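Local coordinates for protein 1-deoxy-D-xylulose 5-phosphate reductoisomerase (PDB 1R0K) that catalyses the NADPH-dependent rearrangement and reduction of 1-deoxy-D-xylulose 5-phosphate to 2-C-methyl-D-erythritol 4-phosphate, a divalent-metal-requiring step of isoprenoid biosynthesis, at residues H153-F157 and A225-F229; F160-R165 and L228-P232; F180-L185 and Y302-P306. All blocks are in the same frame, centred on the assembly; numbering follows the deposited sequence.

Contact 1 of 3, residues H153-F157 and A225-F229; sequences HNAIF and AFHLF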
loop_
_atom_site.group_PDB
_atom_site.type_symbol
_atom_site.label_atom_id
_atom_site.label_comp_id
_atom_site.label_asym_id
_atom_site.label_seq_id
_atom_site.Cartn_x
_atom_site.Cartn_y
_atom_site.Cartn_z
ATOM N N HIS B 153 -0.049 13.357 -0.494
ATOM C CA HIS B 153 0.598 13.305 0.805
ATOM C C HIS B 153 -0.039 12.290 1.725
ATOM O O HIS B 153 0.666 11.593 2.454
ATOM C CB HIS B 153 0.579 14.684 1.456
ATOM C CG HIS B 153 1.274 15.728 0.647
ATOM N ND1 HIS B 153 0.819 17.027 0.554
ATOM C CD2 HIS B 153 2.380 15.659 -0.131
ATOM C CE1 HIS B 153 1.614 17.710 -0.249
ATOM N NE2 HIS B 153 2.569 16.904 -0.678
ATOM N N ASN B 154 -1.368 12.209 1.708
ATOM C CA ASN B 154 -2.057 11.257 2.572
ATOM C C ASN B 154 -1.749 9.839 2.101
ATOM O O ASN B 154 -1.576 8.928 2.915
ATOM C CB ASN B 154 -3.569 11.515 2.559
ATOM C CG ASN B 154 -4.307 10.659 3.561
ATOM O OD1 ASN B 154 -4.767 9.562 3.241
ATOM N ND2 ASN B 154 -4.400 11.144 4.798
ATOM N N ALA B 155 -1.660 9.666 0.786
ATOM C CA ALA B 155 -1.347 8.365 0.201
ATOM C C ALA B 155 0.055 7.955 0.642
ATOM O O ALA B 155 0.292 6.802 1.008
ATOM C CB ALA B 155 -1.413 8.450 -1.323
ATOM N N ILE B 156 0.987 8.901 0.590
ATOM C CA ILE B 156 2.356 8.615 1.007
ATOM C C ILE B 156 2.357 8.256 2.486
ATOM O O ILE B 156 2.959 7.264 2.900
ATOM C CB ILE B 156 3.274 9.819 0.773
ATOM C CG1 ILE B 156 3.373 10.096 -0.735
ATOM C CG2 ILE B 156 4.661 9.541 1.366
ATOM C CD1 ILE B 156 4.072 11.396 -1.088
ATOM N N PHE B 157 1.659 9.059 3.278
ATOM C CA PHE B 157 1.577 8.821 4.707
ATOM C C PHE B 157 1.071 7.404 5.045
ATOM O O PHE B 157 1.605 6.745 5.947
ATOM C CB PHE B 157 0.676 9.876 5.345
ATOM C CG PHE B 157 0.671 9.830 6.833
ATOM C CD1 PHE B 157 -0.101 8.892 7.508
ATOM C CD2 PHE B 157 1.460 10.708 7.565
ATOM C CE1 PHE B 157 -0.084 8.833 8.891
ATOM C CE2 PHE B 157 1.482 10.654 8.949
ATOM C CZ PHE B 157 0.709 9.715 9.613
ATOM N N ALA B 225 6.008 17.537 0.478
ATOM C CA ALA B 225 6.368 16.158 0.796
ATOM C C ALA B 225 7.739 16.093 1.450
ATOM O O ALA B 225 7.971 15.311 2.376
ATOM C CB ALA B 225 6.356 15.311 -0.469
ATOM N N PHE B 226 8.655 16.918 0.958
ATOM C CA PHE B 226 10.007 16.946 1.493
ATOM C C PHE B 226 10.011 17.269 2.988
ATOM O O PHE B 226 10.745 16.653 3.759
ATOM C CB PHE B 226 10.842 17.977 0.731
ATOM C CG PHE B 226 12.233 18.158 1.278
ATOM C CD1 PHE B 226 13.195 17.160 1.132
ATOM C CD2 PHE B 226 12.577 19.312 1.977
ATOM C CE1 PHE B 226 14.470 17.307 1.673
ATOM C CE2 PHE B 226 13.846 19.467 2.524
ATOM C CZ PHE B 226 14.784 18.461 2.371
ATOM N N HIS B 227 9.190 18.231 3.399
ATOM C CA HIS B 227 9.130 18.613 4.806
ATOM C C HIS B 227 8.337 17.615 5.634
ATOM O O HIS B 227 8.678 17.343 6.774
ATOM C CB HIS B 227 8.523 20.008 4.959
ATOM C CG HIS B 227 9.468 21.112 4.602
ATOM N ND1 HIS B 227 9.387 21.812 3.416
ATOM C CD2 HIS B 227 10.535 21.618 5.266
ATOM C CE1 HIS B 227 10.362 22.702 3.367
ATOM N NE2 HIS B 227 11.073 22.604 4.476
ATOM N N LEU B 228 7.279 17.064 5.055
ATOM C CA LEU B 228 6.456 16.093 5.764
ATOM C C LEU B 228 7.169 14.791 6.092
ATOM O O LEU B 228 7.033 14.263 7.194
ATOM C CB LEU B 228 5.222 15.740 4.937
ATOM C CG LEU B 228 4.060 16.723 4.875
ATOM C CD1 LEU B 228 3.123 16.322 3.739
ATOM C CD2 LEU B 228 3.332 16.734 6.210
ATOM N N PHE B 229 7.925 14.270 5.137
ATOM C CA PHE B 229 8.562 12.984 5.328
ATOM C C PHE B 229 10.040 12.955 5.683
ATOM O O PHE B 229 10.584 11.905 6.011
ATOM C CB PHE B 229 8.216 12.120 4.115
ATOM C CG PHE B 229 6.730 12.033 3.885
ATOM C CD1 PHE B 229 5.916 11.375 4.807
ATOM C CD2 PHE B 229 6.129 12.714 2.834
ATOM C CE1 PHE B 229 4.522 11.410 4.692
ATOM C CE2 PHE B 229 4.735 12.758 2.706
ATOM C CZ PHE B 229 3.930 12.108 3.637
#

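Contact 2 of 3, residues F160-R165 and L228-P232; sequences FPHHNR and LFQIP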
loop_
_atom_site.group_PDB
_atom_site.type_symbol
_atom_site.label_atom_id
_atom_site.label_comp_id
_atom_site.label_asym_id
_atom_site.label_seq_id
_atom_site.Cartn_x
_atom_site.Cartn_y
_atom_site.Cartn_z
ATOM N N PHE B 160 3.958 5.017 4.316
ATOM C CA PHE B 160 5.246 5.416 4.894
ATOM C C PHE B 160 5.628 4.746 6.214
ATOM O O PHE B 160 4.795 4.573 7.099
ATOM C CB PHE B 160 5.239 6.941 5.092
ATOM C CG PHE B 160 6.595 7.538 5.357
ATOM C CD1 PHE B 160 7.451 7.843 4.305
ATOM C CD2 PHE B 160 7.015 7.799 6.662
ATOM C CE1 PHE B 160 8.715 8.402 4.542
ATOM C CE2 PHE B 160 8.274 8.357 6.914
ATOM C CZ PHE B 160 9.128 8.659 5.848
ATOM N N PRO B 161 6.907 4.369 6.370
ATOM C CA PRO B 161 7.338 3.729 7.618
ATOM C C PRO B 161 7.641 4.800 8.668
ATOM O O PRO B 161 8.782 5.234 8.819
ATOM C CB PRO B 161 8.589 2.971 7.195
ATOM C CG PRO B 161 9.207 3.918 6.202
ATOM C CD PRO B 161 7.998 4.378 5.378
ATOM N N HIS B 162 6.613 5.229 9.387
ATOM C CA HIS B 162 6.779 6.253 10.414
ATOM C C HIS B 162 7.748 5.766 11.494
ATOM O O HIS B 162 7.675 4.620 11.925
ATOM C CB HIS B 162 5.420 6.589 11.041
ATOM C CG HIS B 162 4.345 6.875 10.034
ATOM N ND1 HIS B 162 4.417 7.927 9.146
ATOM C CD2 HIS B 162 3.191 6.224 9.753
ATOM C CE1 HIS B 162 3.357 7.909 8.358
ATOM N NE2 HIS B 162 2.596 6.885 8.706
ATOM N N HIS B 163 8.660 6.635 11.919
ATOM C CA HIS B 163 9.635 6.285 12.954
ATOM C C HIS B 163 10.749 5.368 12.433
ATOM O O HIS B 163 11.602 4.916 13.201
ATOM C CB HIS B 163 8.927 5.618 14.142
ATOM C CG HIS B 163 7.790 6.422 14.692
ATOM N ND1 HIS B 163 6.566 5.865 14.996
ATOM C CD2 HIS B 163 7.685 7.740 14.981
ATOM C CE1 HIS B 163 5.755 6.806 15.445
ATOM N NE2 HIS B 163 6.409 7.954 15.446
ATOM N N ASN B 164 10.727 5.092 11.132
ATOM C CA ASN B 164 11.739 4.250 10.498
ATOM C C ASN B 164 12.023 4.757 9.086
ATOM O O ASN B 164 12.031 3.985 8.133
ATOM C CB ASN B 164 11.267 2.794 10.431
ATOM C CG ASN B 164 11.379 2.082 11.765
ATOM O OD1 ASN B 164 12.462 1.999 12.346
ATOM N ND2 ASN B 164 10.260 1.561 12.254
ATOM N N ARG B 165 12.269 6.058 8.969
ATOM C CA ARG B 165 12.526 6.694 7.684
ATOM C C ARG B 165 13.603 6.037 6.829
ATOM O O ARG B 165 13.556 6.126 5.603
ATOM C CB ARG B 165 12.891 8.167 7.886
ATOM C CG ARG B 165 11.824 8.981 8.588
ATOM C CD ARG B 165 12.061 10.471 8.373
ATOM N NE ARG B 165 13.346 10.907 8.910
ATOM C CZ ARG B 165 13.595 11.072 10.204
ATOM N NH1 ARG B 165 12.642 10.841 11.100
ATOM N NH2 ARG B 165 14.795 11.463 10.604
ATOM N N LEU B 228 7.279 17.064 5.055
ATOM C CA LEU B 228 6.456 16.093 5.764
ATOM C C LEU B 228 7.169 14.791 6.092
ATOM O O LEU B 228 7.033 14.263 7.194
ATOM C CB LEU B 228 5.222 15.740 4.937
ATOM C CG LEU B 228 4.060 16.723 4.875
ATOM C CD1 LEU B 228 3.123 16.322 3.739
ATOM C CD2 LEU B 228 3.332 16.734 6.210
ATOM N N PHE B 229 7.925 14.270 5.137
ATOM C CA PHE B 229 8.562 12.984 5.328
ATOM C C PHE B 229 10.040 12.955 5.683
ATOM O O PHE B 229 10.584 11.905 6.011
ATOM C CB PHE B 229 8.216 12.120 4.115
ATOM C CG PHE B 229 6.730 12.033 3.885
ATOM C CD1 PHE B 229 5.916 11.375 4.807
ATOM C CD2 PHE B 229 6.129 12.714 2.834
ATOM C CE1 PHE B 229 4.522 11.410 4.692
ATOM C CE2 PHE B 229 4.735 12.758 2.706
ATOM C CZ PHE B 229 3.930 12.108 3.637
ATOM N N GLN B 230 10.680 14.113 5.626
ATOM C CA GLN B 230 12.074 14.235 6.034
ATOM C C GLN B 230 13.082 13.229 5.481
ATOM O O GLN B 230 13.947 12.757 6.216
ATOM C CB GLN B 230 12.131 14.207 7.565
ATOM C CG GLN B 230 11.207 15.221 8.236
ATOM C CD GLN B 230 11.776 16.633 8.253
ATOM O OE1 GLN B 230 12.715 16.924 8.994
ATOM N NE2 GLN B 230 11.209 17.514 7.434
ATOM N N ILE B 231 12.973 12.879 4.206
ATOM C CA ILE B 231 13.950 11.970 3.617
ATOM C C ILE B 231 14.699 12.770 2.555
ATOM O O ILE B 231 14.204 13.788 2.076
ATOM C CB ILE B 231 13.300 10.719 2.959
ATOM C CG1 ILE B 231 12.448 11.122 1.759
ATOM C CG2 ILE B 231 12.473 9.950 3.987
ATOM C CD1 ILE B 231 11.956 9.934 0.953
ATOM N N PRO B 232 15.913 12.331 2.187
ATOM C CA PRO B 232 16.727 13.019 1.178
ATOM C C PRO B 232 15.959 13.304 -0.112
ATOM O O PRO B 232 15.253 12.439 -0.628
ATOM C CB PRO B 232 17.886 12.051 0.956
ATOM C CG PRO B 232 18.059 11.440 2.308
ATOM C CD PRO B 232 16.629 11.158 2.721
#

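Contact 3 of 3, residues F180-L185 and Y302-P306; sequences FRTTSL and YERFP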
loop_
_atom_site.group_PDB
_atom_site.type_symbol
_atom_site.label_atom_id
_atom_site.label_comp_id
_atom_site.label_asym_id
_atom_site.label_seq_id
_atom_site.Cartn_x
_atom_site.Cartn_y
_atom_site.Cartn_z
ATOM N N PHE B 180 -2.047 19.495 -20.278
ATOM C CA PHE B 180 -1.090 19.573 -21.381
ATOM C C PHE B 180 -0.005 18.514 -21.318
ATOM O O PHE B 180 1.100 18.710 -21.828
ATOM C CB PHE B 180 -0.458 20.964 -21.423
ATOM C CG PHE B 180 -1.463 22.062 -21.564
ATOM C CD1 PHE B 180 -2.427 22.007 -22.565
ATOM C CD2 PHE B 180 -1.473 23.135 -20.687
ATOM C CE1 PHE B 180 -3.393 23.002 -22.690
ATOM C CE2 PHE B 180 -2.436 24.138 -20.803
ATOM C CZ PHE B 180 -3.399 24.068 -21.808
ATOM N N ARG B 181 -0.337 17.382 -20.707
ATOM C CA ARG B 181 0.599 16.273 -20.565
ATOM C C ARG B 181 1.267 15.867 -21.878
ATOM O O ARG B 181 2.441 15.504 -21.894
ATOM C CB ARG B 181 -0.119 15.051 -19.974
ATOM C CG ARG B 181 0.738 13.780 -19.917
ATOM C CD ARG B 181 -0.032 12.620 -19.286
ATOM N NE ARG B 181 -1.257 12.297 -20.018
ATOM C CZ ARG B 181 -1.332 11.451 -21.041
ATOM N NH1 ARG B 181 -0.245 10.820 -21.476
ATOM N NH2 ARG B 181 -2.501 11.223 -21.626
ATOM N N THR B 182 0.524 15.920 -22.976
ATOM C CA THR B 182 1.083 15.522 -24.265
ATOM C C THR B 182 1.294 16.686 -25.228
ATOM O O THR B 182 1.556 16.476 -26.415
ATOM C CB THR B 182 0.177 14.495 -24.957
ATOM O OG1 THR B 182 -1.076 15.109 -25.279
ATOM C CG2 THR B 182 -0.064 13.303 -24.049
ATOM N N THR B 183 1.181 17.904 -24.710
ATOM C CA THR B 183 1.338 19.125 -25.506
ATOM C C THR B 183 2.799 19.564 -25.565
ATOM O O THR B 183 3.501 19.558 -24.554
ATOM C CB THR B 183 0.517 20.282 -24.899
ATOM O OG1 THR B 183 -0.843 19.865 -24.732
ATOM C CG2 THR B 183 0.572 21.512 -25.797
ATOM N N SER B 184 3.250 19.951 -26.754
ATOM C CA SER B 184 4.627 20.397 -26.949
ATOM C C SER B 184 4.834 21.796 -26.383
ATOM O O SER B 184 3.877 22.547 -26.192
ATOM C CB SER B 184 4.962 20.433 -28.440
ATOM O OG SER B 184 4.249 21.481 -29.078
ATOM N N LEU B 185 6.091 22.140 -26.121
ATOM C CA LEU B 185 6.425 23.459 -25.613
ATOM C C LEU B 185 5.969 24.495 -26.623
ATOM O O LEU B 185 5.474 25.556 -26.256
ATOM C CB LEU B 185 7.936 23.599 -25.415
ATOM C CG LEU B 185 8.515 23.359 -24.024
ATOM C CD1 LEU B 185 10.032 23.375 -24.113
ATOM C CD2 LEU B 185 8.016 24.426 -23.058
ATOM N N TYR B 302 10.848 17.100 -17.657
ATOM C CA TYR B 302 11.392 18.291 -17.017
ATOM C C TYR B 302 11.667 19.426 -18.002
ATOM O O TYR B 302 11.708 20.596 -17.617
ATOM C CB TYR B 302 12.659 17.924 -16.240
ATOM C CG TYR B 302 12.349 17.163 -14.967
ATOM C CD1 TYR B 302 12.049 17.840 -13.785
ATOM C CD2 TYR B 302 12.289 15.767 -14.958
ATOM C CE1 TYR B 302 11.696 17.149 -12.623
ATOM C CE2 TYR B 302 11.933 15.064 -13.799
ATOM C CZ TYR B 302 11.638 15.764 -12.637
ATOM O OH TYR B 302 11.286 15.088 -11.489
ATOM N N GLU B 303 11.842 19.081 -19.271
ATOM C CA GLU B 303 12.084 20.085 -20.299
ATOM C C GLU B 303 10.809 20.864 -20.601
ATOM O O GLU B 303 10.821 22.089 -20.677
ATOM C CB GLU B 303 12.592 19.421 -21.579
ATOM C CG GLU B 303 14.053 19.043 -21.527
ATOM C CD GLU B 303 14.945 20.259 -21.365
ATOM O OE1 GLU B 303 14.867 21.168 -22.221
ATOM O OE2 GLU B 303 15.719 20.313 -20.384
ATOM N N ARG B 304 9.705 20.147 -20.764
ATOM C CA ARG B 304 8.434 20.789 -21.070
ATOM C C ARG B 304 7.754 21.428 -19.857
ATOM O O ARG B 304 6.918 22.317 -20.007
ATOM C CB ARG B 304 7.508 19.779 -21.749
ATOM C CG ARG B 304 7.927 19.479 -23.191
ATOM C CD ARG B 304 7.278 18.220 -23.742
ATOM N NE ARG B 304 5.831 18.247 -23.608
ATOM C CZ ARG B 304 5.130 17.363 -22.908
ATOM N NH1 ARG B 304 5.745 16.375 -22.272
ATOM N NH2 ARG B 304 3.811 17.470 -22.844
ATOM N N PHE B 305 8.121 20.986 -18.658
ATOM C CA PHE B 305 7.534 21.547 -17.447
ATOM C C PHE B 305 8.633 21.983 -16.477
ATOM O O PHE B 305 8.850 21.360 -15.439
ATOM C CB PHE B 305 6.587 20.519 -16.808
ATOM C CG PHE B 305 5.494 20.064 -17.736
ATOM C CD1 PHE B 305 5.659 18.929 -18.527
ATOM C CD2 PHE B 305 4.331 20.814 -17.874
ATOM C CE1 PHE B 305 4.677 18.547 -19.450
ATOM C CE2 PHE B 305 3.339 20.443 -18.797
ATOM C CZ PHE B 305 3.516 19.306 -19.586
ATOM N N PRO B 306 9.338 23.080 -16.809
ATOM C CA PRO B 306 10.426 23.618 -15.982
ATOM C C PRO B 306 10.058 23.938 -14.536
ATOM O O PRO B 306 10.936 24.063 -13.680
ATOM C CB PRO B 306 10.888 24.850 -16.769
ATOM C CG PRO B 306 9.656 25.268 -17.525
ATOM C CD PRO B 306 9.088 23.946 -17.978
#

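Contact 1 of 3, residues H153-F157 and A225-F229
Start at His153, in the first turn of helix 151-159. Its CA-CB bond points sideways, but chi1 in the m well swings the imidazole across to the other helix, where CD1 of Leu228 lies over one ring face, 4.0 Å from the ring centroid, in a CH-pi contact. At the tip, His153 NE2 is hydrogen-bonded to the backbone O of Glu221, one turn before Ala225, and Ala225 CB sits 4.0 Å from His153 CD2. The carbonyl of His153 is committed to Phe157 N within its own helix, and the edge of the Phe229 ring comes up to it, with CZ 3.5 Å from His153 O. Next is Ile156, whose CG2 methyl stands over the Phe229 ring, 3.5 Å from the centroid and 16° off the normal, a tight CH-pi contact. Phe157 closes the row more loosely, its CB 4.2 Å from Phe229 CE1. Phe229 buries more area here than any other residue of the two segments and fills much of the space between the axes of 153-157 and 225-229, which approach to 11.1 Å and cross at -31°. This is helix-helix packing in the catalytic domain of a DXR-family enzyme, next to the predicted metal site: the His153 side chain is about 4 Å from those of Asp150 and Glu221, both predicted Mn(2+) ligands.

Contact 2 of 3, residues F160-R165 and L228-P232
Gln230 has positive phi, and with it the chain leaves helical geometry just after Phe229, the last residue of helix 216-229. Its carbonyl meets Arg165: Arg165 NE makes a weak hydrogen bond to Gln230 O, 3.3 Å long with an N-H...O angle of 125°. The methylene next to it, Arg165 CD, presses to 3.1 Å from Phe229 O, so the arginine lies along the backbone of the helix end. The Gln230 side chain leads away and its NE2 bonds back to His227 O. Deeper in, contact becomes apolar. Phe160 points toward the helix end, with its CE1 3.8 Å from Phe229 CB and its ring meeting that of Phe229 obliquely, centroids 5.1 Å apart and planes at 42°. The methyl CG2 of Ile231 approaches the edge of the Phe160 ring, 4.0 Å from CZ. Between Phe160 and Arg165 the loop reverses through a type II beta turn, Pro161 to Asn164, closed by Asn164 N bonding to Pro161 O at 3.0 Å. The contact thus joins the loop leaving helix 151-159 to the exit of helix 216-229, over strand 168-175, where Phe160 and Ile231 both rest on Val168; Phe229 reaches back to Ile156 of helix 151-159.

Contact 3 of 3, residues F180-L185 and Y302-P306
The guanidinium of Arg304 is the heart of this contact, reading backbone carbonyls of a tight turn. Arg304 NH2 donates to Arg181 O at 2.6 Å with a nearly straight N-H...O angle of 163°, and also to Thr183 O at 2.7 Å; Arg304 NE donates to the same Thr183 O at 2.8 Å, so that one carbonyl receives two hydrogens in a fork. The three bonds end on two main-chain oxygens, both near the guanidinium plane. Phe180 to Thr183 form a type I beta turn, closed by Thr183 N bonding to Phe180 O at 3.0 Å. The Phe305 ring turns its edge to the start of the turn, with CZ 3.3 Å from Phe180 O. At the other end, Leu185 packs along the aliphatic part of Arg304, Leu185 CG lying 4.0 Å from Arg304 CG, and Leu185 CD1 extends to 3.8 Å from Glu303 O. Met188 of helix 185-188 packs against Arg304 and Phe305. The CA-CB bond of Arg181 points away, and its NH1 forms a salt bridge with Glu298 OE1. Ser184 is the N-cap of helix 185-188, its OG accepting from Glu187 N. What results is a type I beta turn whose carbonyls are bonded by an arginine from a distant loop, joining the connection between strand 168-175 and helix 185-188, in the catalytic region, to the loop before helix 307-317 in the C-terminal region.

In the fold
Contacts 1 and 2 form one continuous patch of mostly buried packing, their centres about 8 Å apart. They share Leu228 and Phe229, and the Phe229 ring meets Ile156 in the first and Phe160 in the second; Phe157 O and His162 NE2, 2.9 Å apart, touch between them. The shared Phe229 side chain is about 8 Å from that of Glu152, a predicted metal ligand. Contact 3 lies apart, its centre about 25 Å from that of contact 1 and about 31 Å from that of contact 2. Its Arg181 and Phe305 side chains are about 7 and 8 Å from those of Ser176 and Lys218, predicted substrate-binding residues, and Lys218 stands on the helix that contacts 1 and 2 use.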